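Local coordinates for protein haloacid dehalogenase-like hydrolase (Salmonella enterica subsp. enterica serovar Typhi, PDB 4EZE) that probably hydrolyses O-phosphoserine to serine and phosphate with the help of magnesium, the last step of serine biosynthesis, at residues 112-117 with 271-276; 180-185 with 286-291; 198-203 with 207-212; 238-241 with 245-248; 265-270 with 276-281. All coordinates share one frame; numbering follows the deposited sequence.

Contact 1 of 5, residues 112-117 with 271-276; sequences AFDMDS and GANDLP. With NA (sodium ion), chain D.
The side chains of D114 and D274 cross at about a right angle, with their carboxylate planes 75° apart, and OD2 of D114 comes to 2.7 Å from OD2 of D274. Each side chain is swung in by its first torsion: D114 carries CG opposite its own backbone N (chi1 -174°), whereas D274 holds CG beside the N and opposite the carbonyl carbon (chi1 -73°). Both groups are then fixed by further partners. In D114, OD1 accepts the backbone N of M115 at 2.7 Å from above the carboxylate plane, while OD2 binds the sodium ion at 2.2 Å. In D274, OD2 accepts the backbone N of G271 at 3.1 Å on its anti side, close to the plane, and OD1 forms a salt bridge with K247. This is the core of a haloacid dehalogenase active site: the DxD sequence of motif I, at the end of a central parallel strand, faces the GDxxxD loop of motif IV. D114 is the predicted nucleophile and D116 the predicted proton donor, but it is the backbone that D116 gives to the metal, its O lying 2.4 Å from the sodium, which occupies a site consistent with that of the magnesium cofactor. Two waters and D270 complete the coordination. One of these waters, at 2.1 Å from the sodium, also donates a hydrogen bond to OD1 of N273, linking the metal to residues 271-276. The ammonium of K247 probably offsets much of the negative charge gathered here, since it also makes a long, weak ion pair with OD1 of D114.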
# COMPACT_ATOMS: atom_id res chain seq x y z
N ALA A 112 3.35 -5.36 -4.99
CA ALA A 112 4.27 -5.10 -3.89
C ALA A 112 3.56 -4.29 -2.79
O ALA A 112 2.78 -3.38 -3.09
CB ALA A 112 5.48 -4.31 -4.40
N PHE A 113 3.85 -4.62 -1.54
CA PHE A 113 3.33 -3.86 -0.38
C PHE A 113 4.45 -3.31 0.49
O PHE A 113 5.37 -4.03 0.83
CB PHE A 113 2.51 -4.77 0.52
CG PHE A 113 1.27 -5.32 -0.11
CD1 PHE A 113 0.08 -4.62 -0.03
CD2 PHE A 113 1.30 -6.55 -0.75
CE1 PHE A 113 -1.08 -5.14 -0.59
CE2 PHE A 113 0.15 -7.08 -1.31
CZ PHE A 113 -1.05 -6.37 -1.22
N ASP A 114 4.38 -2.04 0.88
CA ASP A 114 5.23 -1.56 1.96
C ASP A 114 4.79 -2.35 3.19
O ASP A 114 3.70 -2.93 3.19
CB ASP A 114 4.98 -0.05 2.17
CG ASP A 114 5.94 0.57 3.19
OD1 ASP A 114 6.91 -0.10 3.58
OD2 ASP A 114 5.74 1.75 3.58
N MET A 115 5.60 -2.38 4.25
CA MET A 115 5.21 -3.12 5.46
C MET A 115 4.46 -2.22 6.45
O MET A 115 3.24 -2.34 6.60
CB MET A 115 6.41 -3.79 6.12
CG MET A 115 6.12 -4.34 7.52
SD MET A 115 7.40 -5.53 8.05
CE MET A 115 8.86 -4.48 8.14
N ASP A 116 5.19 -1.33 7.12
CA ASP A 116 4.58 -0.56 8.20
C ASP A 116 3.43 0.33 7.73
O ASP A 116 3.56 1.05 6.76
CB ASP A 116 5.63 0.29 8.91
CG ASP A 116 6.66 -0.54 9.66
OD1 ASP A 116 6.33 -1.66 10.11
OD2 ASP A 116 7.81 -0.07 9.78
N SER A 117 2.32 0.29 8.46
CA SER A 117 1.17 1.14 8.17
C SER A 117 0.60 0.88 6.76
O SER A 117 -0.22 1.63 6.26
CB SER A 117 1.51 2.62 8.39
OG SER A 117 1.83 2.85 9.75
N GLY A 271 3.36 6.08 2.83
CA GLY A 271 4.30 7.17 3.23
C GLY A 271 5.21 7.73 2.15
O GLY A 271 5.40 7.12 1.09
N ALA A 272 5.77 8.91 2.42
CA ALA A 272 6.66 9.56 1.47
C ALA A 272 7.78 8.63 0.97
O ALA A 272 8.14 8.71 -0.19
CB ALA A 272 7.25 10.83 2.05
N ASN A 273 8.33 7.77 1.83
CA ASN A 273 9.41 6.90 1.36
C ASN A 273 8.92 5.82 0.37
O ASN A 273 9.71 5.02 -0.11
CB ASN A 273 10.23 6.29 2.51
CG ASN A 273 9.38 5.56 3.51
OD1 ASN A 273 8.38 4.92 3.16
ND2 ASN A 273 9.76 5.65 4.78
N ASP A 274 7.62 5.86 0.06
CA ASP A 274 6.98 4.94 -0.87
C ASP A 274 6.77 5.62 -2.24
O ASP A 274 6.57 4.94 -3.26
CB ASP A 274 5.62 4.47 -0.32
CG ASP A 274 5.74 3.49 0.84
OD1 ASP A 274 6.58 2.58 0.78
OD2 ASP A 274 4.97 3.61 1.82
N LEU A 275 6.82 6.94 -2.29
CA LEU A 275 6.52 7.64 -3.56
C LEU A 275 7.28 7.13 -4.81
O LEU A 275 6.66 6.89 -5.86
CB LEU A 275 6.67 9.15 -3.42
CG LEU A 275 5.50 9.84 -2.71
CD1 LEU A 275 5.84 11.29 -2.44
CD2 LEU A 275 4.23 9.77 -3.53
N PRO A 276 8.62 6.99 -4.73
CA PRO A 276 9.36 6.54 -5.91
C PRO A 276 8.85 5.20 -6.40
O PRO A 276 8.58 5.03 -7.59
CB PRO A 276 10.78 6.42 -5.39
CG PRO A 276 10.86 7.49 -4.36
CD PRO A 276 9.53 7.46 -3.67
NA NA D . 4.93 2.61 5.49
O HOH W 1 6.00 4.37 4.98
O HOH W 2 5.29 3.98 7.58

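Contact 2 of 5, residues 180-185 with 286-291; sequences LSPGLL and AWKAKP
P182 meets the W287 indole at the benzo carbon CH2, while S181 lies by CZ2, its OG 4.1 Å from both CZ2 and NE1 of W287. CB of S181 comes obliquely to the ring, 4.0 Å from CZ2 of W287. Next to it, CG of P182 stands 4.3 Å from CH2 of W287, and the carbonyl O of P182 lies 4.2 Å from that carbon. With CG of W287 opposite its backbone N (chi1 162°), the ring points toward residues 180-185, and chi2 of -95° stands its plane roughly perpendicular to that of CA, CB and CG. The hydroxyl of S181 is engaged elsewhere, bonded to the backbone O of T118. W287 ends strand 283-287 of the central parallel sheet of this Rossmann-like fold, and S181 to L184 form a type II turn leading into helix 184-193; G183 supplies the positive phi (99°) usual at the third position of such a turn. The W287 side chain is about 8 Å from that of D114, the predicted nucleophile, placing this packing beside the active site. The aliphatic part of K288 is laid over one indole face, with its CG 4.0 Å above the plane and over the centre of the ring. From there the lysine chain runs out fully extended, so that NZ of K288 ends 4.4 Å from CG of P182. F306 stacks with W287 as well, and its backbone is hydrogen-bonded to that of P182.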
# COMPACT_ATOMS: atom_id res chain seq x y z
N LEU A 180 -2.39 -7.63 10.67
CA LEU A 180 -2.66 -7.53 9.25
C LEU A 180 -3.64 -6.39 9.01
O LEU A 180 -4.60 -6.25 9.76
CB LEU A 180 -3.34 -8.80 8.80
CG LEU A 180 -2.97 -9.07 7.37
CD1 LEU A 180 -1.52 -8.67 7.26
CD2 LEU A 180 -3.16 -10.54 7.01
N SER A 181 -3.39 -5.59 7.97
CA SER A 181 -4.33 -4.53 7.58
C SER A 181 -5.54 -5.22 6.98
O SER A 181 -5.39 -6.25 6.32
CB SER A 181 -3.73 -3.59 6.53
OG SER A 181 -2.88 -2.62 7.14
N PRO A 182 -6.73 -4.65 7.21
CA PRO A 182 -8.02 -5.21 6.79
C PRO A 182 -8.09 -5.56 5.30
O PRO A 182 -7.66 -4.78 4.46
CB PRO A 182 -9.03 -4.08 7.12
CG PRO A 182 -8.23 -2.89 7.58
CD PRO A 182 -6.86 -3.37 7.94
N GLY A 183 -8.62 -6.75 5.01
CA GLY A 183 -8.98 -7.14 3.64
C GLY A 183 -7.93 -8.02 2.97
O GLY A 183 -8.16 -8.60 1.89
N LEU A 184 -6.77 -8.12 3.61
CA LEU A 184 -5.64 -8.84 3.02
C LEU A 184 -5.85 -10.35 3.07
O LEU A 184 -5.52 -11.05 2.12
CB LEU A 184 -4.33 -8.42 3.69
CG LEU A 184 -3.89 -7.03 3.23
CD1 LEU A 184 -2.84 -6.41 4.16
CD2 LEU A 184 -3.32 -7.13 1.83
N LEU A 185 -6.45 -10.84 4.16
CA LEU A 185 -6.77 -12.26 4.24
C LEU A 185 -7.71 -12.58 3.11
O LEU A 185 -7.51 -13.54 2.38
CB LEU A 185 -7.43 -12.63 5.57
CG LEU A 185 -6.55 -12.51 6.80
CD1 LEU A 185 -7.38 -12.79 8.04
CD2 LEU A 185 -5.32 -13.42 6.73
N ALA A 286 -2.28 4.43 -3.02
CA ALA A 286 -2.00 5.05 -1.75
C ALA A 286 -3.00 4.53 -0.74
O ALA A 286 -4.19 4.69 -0.88
CB ALA A 286 -2.11 6.55 -1.86
N TRP A 287 -2.49 3.88 0.29
CA TRP A 287 -3.34 3.28 1.29
C TRP A 287 -3.43 4.16 2.52
O TRP A 287 -2.48 4.30 3.25
CB TRP A 287 -2.77 1.92 1.65
CG TRP A 287 -3.26 1.38 2.92
CD1 TRP A 287 -2.67 1.48 4.11
CD2 TRP A 287 -4.46 0.64 3.12
NE1 TRP A 287 -3.42 0.87 5.06
CE2 TRP A 287 -4.53 0.34 4.48
CE3 TRP A 287 -5.48 0.22 2.28
CZ2 TRP A 287 -5.57 -0.37 5.02
CZ3 TRP A 287 -6.51 -0.48 2.82
CH2 TRP A 287 -6.56 -0.77 4.18
N LYS A 288 -4.58 4.81 2.70
CA LYS A 288 -4.84 5.59 3.89
C LYS A 288 -3.62 6.45 4.13
O LYS A 288 -3.11 6.55 5.22
CB LYS A 288 -5.18 4.67 5.06
CG LYS A 288 -6.45 3.90 4.79
CD LYS A 288 -6.92 3.08 5.97
CE LYS A 288 -8.24 2.41 5.64
NZ LYS A 288 -8.64 1.40 6.65
N ALA A 289 -3.15 7.04 3.04
CA ALA A 289 -1.85 7.67 2.95
C ALA A 289 -1.65 9.06 3.53
O ALA A 289 -2.59 9.81 3.74
CB ALA A 289 -1.39 7.64 1.51
N LYS A 290 -0.39 9.39 3.77
CA LYS A 290 0.01 10.76 4.08
C LYS A 290 -0.43 11.74 3.00
O LYS A 290 -0.44 11.40 1.81
CB LYS A 290 1.53 10.85 4.24
CG LYS A 290 2.08 9.96 5.34
CD LYS A 290 1.44 10.28 6.67
CE LYS A 290 2.33 9.83 7.81
NZ LYS A 290 2.94 8.50 7.51
N PRO A 291 -0.77 12.96 3.41
CA PRO A 291 -1.20 14.04 2.51
C PRO A 291 -0.31 14.20 1.26
O PRO A 291 -0.83 14.34 0.15
CB PRO A 291 -1.11 15.28 3.41
CG PRO A 291 -1.43 14.75 4.77
CD PRO A 291 -0.80 13.37 4.83

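Contact 3 of 5, residues 198-203 with 207-212; sequences TAIISG and IFTQRL
I200 on strand 197-202 packs against T209 and L212 on helix 206-216, the first strand and helix of a beta-alpha-beta unit that continues into strand 220-224 of the central parallel sheet. The chain reverses between them within a few residues, and the closest CA pair, I200 with T209, is 7.2 Å apart. I207 and F208 open the helical segment facing away from the strand, toward helix 168-176, but their carbonyls serve the helix: O of F208 accepts N of L212 at 2.9 Å. T209 is the first residue of the segment to face the strand. Its two branches divide the work. With OG1 placed beside the backbone N (chi1 -62°), CG2 is sent toward the sheet and meets CG2 of I200 at 3.9 Å, methyl against methyl, the two side chains running past each other in opposite senses. The hydroxyl meanwhile is hydrogen-bonded to the backbone O of L205 and to OG of S223, so this polar atom is satisfied within a buried contact. Q210 and R211 follow on faces turned from the strand, R211 forming a salt bridge with D176. One helical turn beyond F208, L212 again points to the strand; both it and T209 also touch M115, which follows the predicted nucleophile. I200 reaches L212 with its other branch: CG1 lies beside the backbone N (chi1 -78°), and the branch is extended at chi2 (-170°), which carries the terminal methyl CD1 of I200 to 4.2 Å from CB of L212.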
# COMPACT_ATOMS: atom_id res chain seq x y z
N THR A 198 3.23 -11.82 -5.09
CA THR A 198 3.20 -10.86 -3.98
C THR A 198 4.59 -10.58 -3.43
O THR A 198 5.42 -11.48 -3.33
CB THR A 198 2.35 -11.38 -2.81
OG1 THR A 198 2.92 -12.60 -2.33
CG2 THR A 198 0.92 -11.63 -3.23
N ALA A 199 4.83 -9.34 -3.04
CA ALA A 199 6.09 -8.93 -2.44
C ALA A 199 5.84 -7.95 -1.29
O ALA A 199 4.92 -7.14 -1.34
CB ALA A 199 6.98 -8.28 -3.48
N ILE A 200 6.67 -8.05 -0.25
CA ILE A 200 6.84 -6.94 0.67
C ILE A 200 8.14 -6.24 0.34
O ILE A 200 9.16 -6.90 0.19
CB ILE A 200 6.85 -7.38 2.14
CG1 ILE A 200 5.42 -7.66 2.58
CG2 ILE A 200 7.46 -6.30 3.02
CD1 ILE A 200 5.32 -7.87 4.06
N ILE A 201 8.08 -4.92 0.21
CA ILE A 201 9.29 -4.12 0.02
C ILE A 201 9.24 -2.96 0.99
O ILE A 201 8.31 -2.15 0.93
CB ILE A 201 9.42 -3.59 -1.42
CG1 ILE A 201 9.40 -4.76 -2.42
CG2 ILE A 201 10.71 -2.82 -1.57
CD1 ILE A 201 9.54 -4.33 -3.88
N SER A 202 10.23 -2.87 1.89
CA SER A 202 10.13 -2.03 3.07
C SER A 202 11.49 -1.58 3.65
O SER A 202 12.48 -2.32 3.55
CB SER A 202 9.42 -2.84 4.17
OG SER A 202 9.68 -2.28 5.46
N GLY A 203 11.49 -0.40 4.27
CA GLY A 203 12.65 0.12 5.02
C GLY A 203 12.78 -0.45 6.43
O GLY A 203 13.63 -0.01 7.20
N ILE A 207 13.78 -9.19 10.31
CA ILE A 207 13.20 -10.21 11.14
C ILE A 207 11.69 -10.15 11.00
O ILE A 207 11.03 -11.17 10.86
CB ILE A 207 13.63 -10.12 12.61
CG1 ILE A 207 13.16 -11.36 13.37
CG2 ILE A 207 13.09 -8.88 13.26
CD1 ILE A 207 13.67 -11.44 14.77
N PHE A 208 11.14 -8.94 11.02
CA PHE A 208 9.72 -8.77 10.80
C PHE A 208 9.29 -9.13 9.39
O PHE A 208 8.31 -9.82 9.19
CB PHE A 208 9.32 -7.32 11.07
CG PHE A 208 9.21 -6.99 12.51
CD1 PHE A 208 10.28 -7.16 13.35
CD2 PHE A 208 8.04 -6.49 13.03
CE1 PHE A 208 10.18 -6.85 14.67
CE2 PHE A 208 7.94 -6.18 14.36
CZ PHE A 208 9.02 -6.36 15.18
N THR A 209 10.06 -8.67 8.41
CA THR A 209 9.69 -8.86 7.02
C THR A 209 9.66 -10.31 6.60
O THR A 209 8.71 -10.76 5.97
CB THR A 209 10.69 -8.13 6.12
OG1 THR A 209 10.64 -6.73 6.39
CG2 THR A 209 10.35 -8.36 4.67
N GLN A 210 10.69 -11.05 6.96
CA GLN A 210 10.75 -12.46 6.63
C GLN A 210 9.67 -13.25 7.35
O GLN A 210 9.05 -14.13 6.78
CB GLN A 210 12.13 -13.04 6.90
CG GLN A 210 13.21 -12.42 6.04
CD GLN A 210 12.83 -12.36 4.58
OE1 GLN A 210 12.26 -13.30 4.04
NE2 GLN A 210 13.14 -11.26 3.94
N ARG A 211 9.44 -12.90 8.60
CA ARG A 211 8.45 -13.57 9.42
C ARG A 211 7.06 -13.36 8.82
O ARG A 211 6.26 -14.29 8.75
CB ARG A 211 8.52 -13.03 10.84
CG ARG A 211 7.97 -13.95 11.90
CD ARG A 211 8.52 -13.57 13.26
NE ARG A 211 7.62 -13.96 14.34
CZ ARG A 211 7.75 -15.07 15.05
NH1 ARG A 211 8.74 -15.90 14.80
NH2 ARG A 211 6.88 -15.34 16.01
N LEU A 212 6.78 -12.14 8.38
CA LEU A 212 5.52 -11.85 7.73
C LEU A 212 5.42 -12.60 6.42
O LEU A 212 4.37 -13.13 6.08
CB LEU A 212 5.39 -10.35 7.48
CG LEU A 212 5.15 -9.52 8.73
CD1 LEU A 212 5.25 -8.05 8.41
CD2 LEU A 212 3.81 -9.86 9.31

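Contact 4 of 5, residues 238-241 with 245-248; sequences TLPI and ANKK
Torsions of -98° at chi1 and 155° at chi2 turn the amide of N246 toward the loop of P240 and I241, the first of them well away from a staggered value. The loop contributes a torsion of its own: the peptide bond before P240 is cis. The ring of P240 and the carbonyl O of I241 both face N246. OD1 of N246 does the touching. It lies 3.4 Å from the backbone O of I241 and 4.1 Å from CG of P240, the proline ring and the asparagine side chain crossing roughly at right angles. CB of N246 is 4.1 Å from the same carbonyl O of I241, so the oxygen faces the root of the side chain as well as its end. I241 offers only its backbone here; its CB points away, and the side chain packs on N153 and T157 of helix 152-161. The contact ties the loop after strand 232-237 to the start of helix 244-258, at the surface of the domain, where the backbone N of N246 is bonded to OD1 of N243. The following residue, K247, leaves another side of the helix for the active site. Two acceptors face each other across the contact, so OD1 of N246 and O of I241 give no attraction as modelled; the approach is probably mildly unfavourable, unless the amide is in fact turned over, which would bring ND2 to the carbonyl instead.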
# COMPACT_ATOMS: atom_id res chain seq x y z
N THR A 238 23.12 -4.13 7.18
CA THR A 238 23.59 -4.36 5.80
C THR A 238 23.56 -3.09 4.94
O THR A 238 22.50 -2.47 4.80
CB THR A 238 22.69 -5.38 5.11
OG1 THR A 238 22.79 -6.63 5.80
CG2 THR A 238 23.06 -5.57 3.61
N LEU A 239 24.70 -2.69 4.36
CA LEU A 239 24.72 -1.53 3.42
C LEU A 239 24.78 -1.99 1.97
O LEU A 239 25.37 -3.02 1.67
CB LEU A 239 25.95 -0.66 3.68
CG LEU A 239 26.21 -0.34 5.14
CD1 LEU A 239 27.47 0.51 5.20
CD2 LEU A 239 24.99 0.34 5.79
N PRO A 240 24.18 -1.21 1.04
CA PRO A 240 23.52 0.09 1.22
C PRO A 240 22.13 -0.08 1.85
O PRO A 240 21.49 -1.12 1.67
CB PRO A 240 23.38 0.59 -0.21
CG PRO A 240 23.14 -0.68 -1.02
CD PRO A 240 23.92 -1.77 -0.30
N ILE A 241 21.67 0.93 2.58
CA ILE A 241 20.42 0.84 3.33
C ILE A 241 19.25 0.95 2.37
O ILE A 241 19.34 1.65 1.37
CB ILE A 241 20.35 1.94 4.41
CG1 ILE A 241 21.22 1.54 5.61
CG2 ILE A 241 18.92 2.22 4.85
CD1 ILE A 241 21.91 2.71 6.26
N ALA A 245 14.65 5.37 -2.74
CA ALA A 245 15.11 5.04 -4.09
C ALA A 245 15.44 3.54 -4.20
O ALA A 245 15.18 2.89 -5.23
CB ALA A 245 16.30 5.91 -4.45
N ASN A 246 15.97 2.95 -3.13
CA ASN A 246 16.20 1.51 -3.19
C ASN A 246 14.95 0.62 -3.17
O ASN A 246 15.00 -0.54 -3.59
CB ASN A 246 17.19 1.06 -2.13
CG ASN A 246 18.58 0.93 -2.69
OD1 ASN A 246 19.58 1.03 -1.98
ND2 ASN A 246 18.66 0.69 -4.00
N LYS A 247 13.84 1.15 -2.67
CA LYS A 247 12.61 0.37 -2.68
C LYS A 247 12.11 0.28 -4.11
O LYS A 247 11.71 -0.78 -4.58
CB LYS A 247 11.58 0.98 -1.72
CG LYS A 247 11.81 0.53 -0.28
CD LYS A 247 11.19 1.50 0.70
CE LYS A 247 9.69 1.36 0.74
NZ LYS A 247 9.15 2.41 1.64
N LYS A 248 12.18 1.40 -4.80
CA LYS A 248 11.88 1.42 -6.23
C LYS A 248 12.80 0.44 -6.98
O LYS A 248 12.35 -0.41 -7.75
CB LYS A 248 12.05 2.84 -6.77
CG LYS A 248 12.21 2.87 -8.27
CD LYS A 248 12.17 4.28 -8.82
CE LYS A 248 12.29 4.24 -10.33
NZ LYS A 248 12.41 5.65 -10.80

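Contact 5 of 5, residues 265-270 with 276-281; sequences IIACGD and PMLEHA. With NA (sodium ion), chain D.
Methyl groups pressed against backbone carbonyls are the striking feature here: CD2 of L278 lies 3.3 Å from O of A267, and CB of A281 is 3.4 Å from O of I265. CD2 of L278 also lies 3.6 Å from the backbone N of G269, which has no side chain to stand between strand backbone and leucine. The end of L278 comes in to the strand with CG beside the backbone N (chi1 -57°); CD1 continues the extended chain, and CD2 meets the strand. CB of A267 points toward the helix and is flanked by CB of A281 at 3.7 Å, by CD2 of L278 and by CG of M277 at 4.1 Å. M277 bends at its sulfur (chi3 81°), which brings CE to 4.3 Å from O of C268. At the start of the strand, CG2 of I265 rests on CB of A281, while its other branch reaches H280, CD1 lying 4.2 Å from NE2 of that ring. The axes of the strand and helix segments come within 7.6 Å at 148°, close to the antiparallel run of a beta-alpha-beta crossover in a Rossmann-like fold. Beyond G269 the strand delivers D270 to the sodium ion. Strand 265-269 lies between strands 110-113 and 283-287 in the parallel sheet, and helix 275-280 covers it between helix 244-258, which meets M277 and H280, and helix 291-296, which meets L278.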
# COMPACT_ATOMS: atom_id res chain seq x y z
N ILE A 265 2.75 -4.05 -12.89
CA ILE A 265 3.22 -3.90 -11.51
C ILE A 265 2.26 -3.04 -10.69
O ILE A 265 2.05 -1.86 -10.98
CB ILE A 265 4.59 -3.23 -11.50
CG1 ILE A 265 5.61 -4.08 -12.24
CG2 ILE A 265 5.08 -2.99 -10.07
CD1 ILE A 265 6.97 -3.44 -12.30
N ILE A 266 1.67 -3.65 -9.67
CA ILE A 266 0.92 -2.92 -8.66
C ILE A 266 1.77 -2.80 -7.36
O ILE A 266 2.31 -3.80 -6.87
CB ILE A 266 -0.39 -3.65 -8.36
CG1 ILE A 266 -1.30 -3.68 -9.60
CG2 ILE A 266 -1.11 -3.04 -7.18
CD1 ILE A 266 -2.36 -4.75 -9.47
N ALA A 267 1.90 -1.58 -6.83
CA ALA A 267 2.58 -1.29 -5.56
C ALA A 267 1.66 -0.48 -4.66
O ALA A 267 0.95 0.39 -5.14
CB ALA A 267 3.86 -0.51 -5.80
N CYS A 268 1.66 -0.78 -3.36
CA CYS A 268 0.77 -0.12 -2.39
C CYS A 268 1.62 0.44 -1.25
O CYS A 268 2.53 -0.22 -0.78
CB CYS A 268 -0.17 -1.13 -1.74
SG CYS A 268 -1.12 -2.15 -2.88
N GLY A 269 1.31 1.65 -0.79
CA GLY A 269 2.08 2.26 0.30
C GLY A 269 1.31 3.42 0.90
O GLY A 269 0.32 3.87 0.32
N ASP A 270 1.78 3.90 2.04
CA ASP A 270 1.15 4.99 2.76
C ASP A 270 2.03 6.25 2.89
O ASP A 270 1.51 7.35 3.07
CB ASP A 270 0.86 4.55 4.18
CG ASP A 270 2.14 4.35 4.96
OD1 ASP A 270 2.93 3.45 4.58
OD2 ASP A 270 2.37 5.10 5.93
N PRO A 276 8.62 6.99 -4.73
CA PRO A 276 9.36 6.54 -5.91
C PRO A 276 8.85 5.20 -6.40
O PRO A 276 8.58 5.03 -7.59
CB PRO A 276 10.78 6.42 -5.39
CG PRO A 276 10.86 7.49 -4.36
CD PRO A 276 9.53 7.46 -3.67
N MET A 277 8.68 4.28 -5.46
CA MET A 277 8.13 2.97 -5.76
C MET A 277 6.69 3.03 -6.30
O MET A 277 6.34 2.30 -7.22
CB MET A 277 8.18 2.09 -4.51
CG MET A 277 7.67 0.70 -4.72
SD MET A 277 7.94 -0.33 -3.26
CE MET A 277 6.56 0.17 -2.23
N LEU A 278 5.85 3.87 -5.73
CA LEU A 278 4.47 3.94 -6.22
C LEU A 278 4.37 4.67 -7.56
O LEU A 278 3.50 4.36 -8.40
CB LEU A 278 3.55 4.63 -5.21
CG LEU A 278 3.45 4.08 -3.80
CD1 LEU A 278 2.54 5.01 -3.01
CD2 LEU A 278 2.88 2.69 -3.80
N GLU A 279 5.23 5.66 -7.75
CA GLU A 279 5.21 6.41 -8.99
C GLU A 279 5.73 5.55 -10.12
O GLU A 279 5.26 5.65 -11.25
CB GLU A 279 6.01 7.70 -8.89
CG GLU A 279 5.22 8.82 -8.22
CD GLU A 279 6.09 10.01 -7.86
OE1 GLU A 279 5.63 11.15 -8.03
OE2 GLU A 279 7.24 9.80 -7.40
N HIS A 280 6.67 4.68 -9.80
CA HIS A 280 7.18 3.76 -10.80
C HIS A 280 6.16 2.68 -11.19
O HIS A 280 6.01 2.36 -12.36
CB HIS A 280 8.48 3.11 -10.34
CG HIS A 280 8.90 1.97 -11.20
ND1 HIS A 280 9.61 2.14 -12.37
CD2 HIS A 280 8.70 0.63 -11.09
CE1 HIS A 280 9.83 0.97 -12.93
NE2 HIS A 280 9.30 0.03 -12.16
N ALA A 281 5.47 2.10 -10.23
CA ALA A 281 4.50 1.05 -10.55
C ALA A 281 3.52 1.51 -11.63
O ALA A 281 3.21 2.70 -11.73
CB ALA A 281 3.73 0.64 -9.31
NA NA D . 4.93 2.61 5.49
O HOH W 1 6.00 4.37 4.98
O HOH W 2 5.29 3.98 7.58

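Four of the five contacts reach the central parallel sheet, in which strands 197-202, 110-113, 265-269 and 283-287 stand side by side; contact 4 lies beyond it at the surface, its centre 13 Å from that of contact 1. Contacts 1 and 5 are closest, with centres 8 Å apart, sharing helix 275-280, P276 and the sodium ion. The centres of contacts 2 and 3 lie 10 and 12 Å from that of contact 1. Along the chain, contacts 3 and 4 follow in series between the two segments of contact 1, while contacts 2 and 5 each alternate with it. Contacts 1 and 5 supply the sodium ligands; contact 4 connects to the site through the K247-D274 salt bridge.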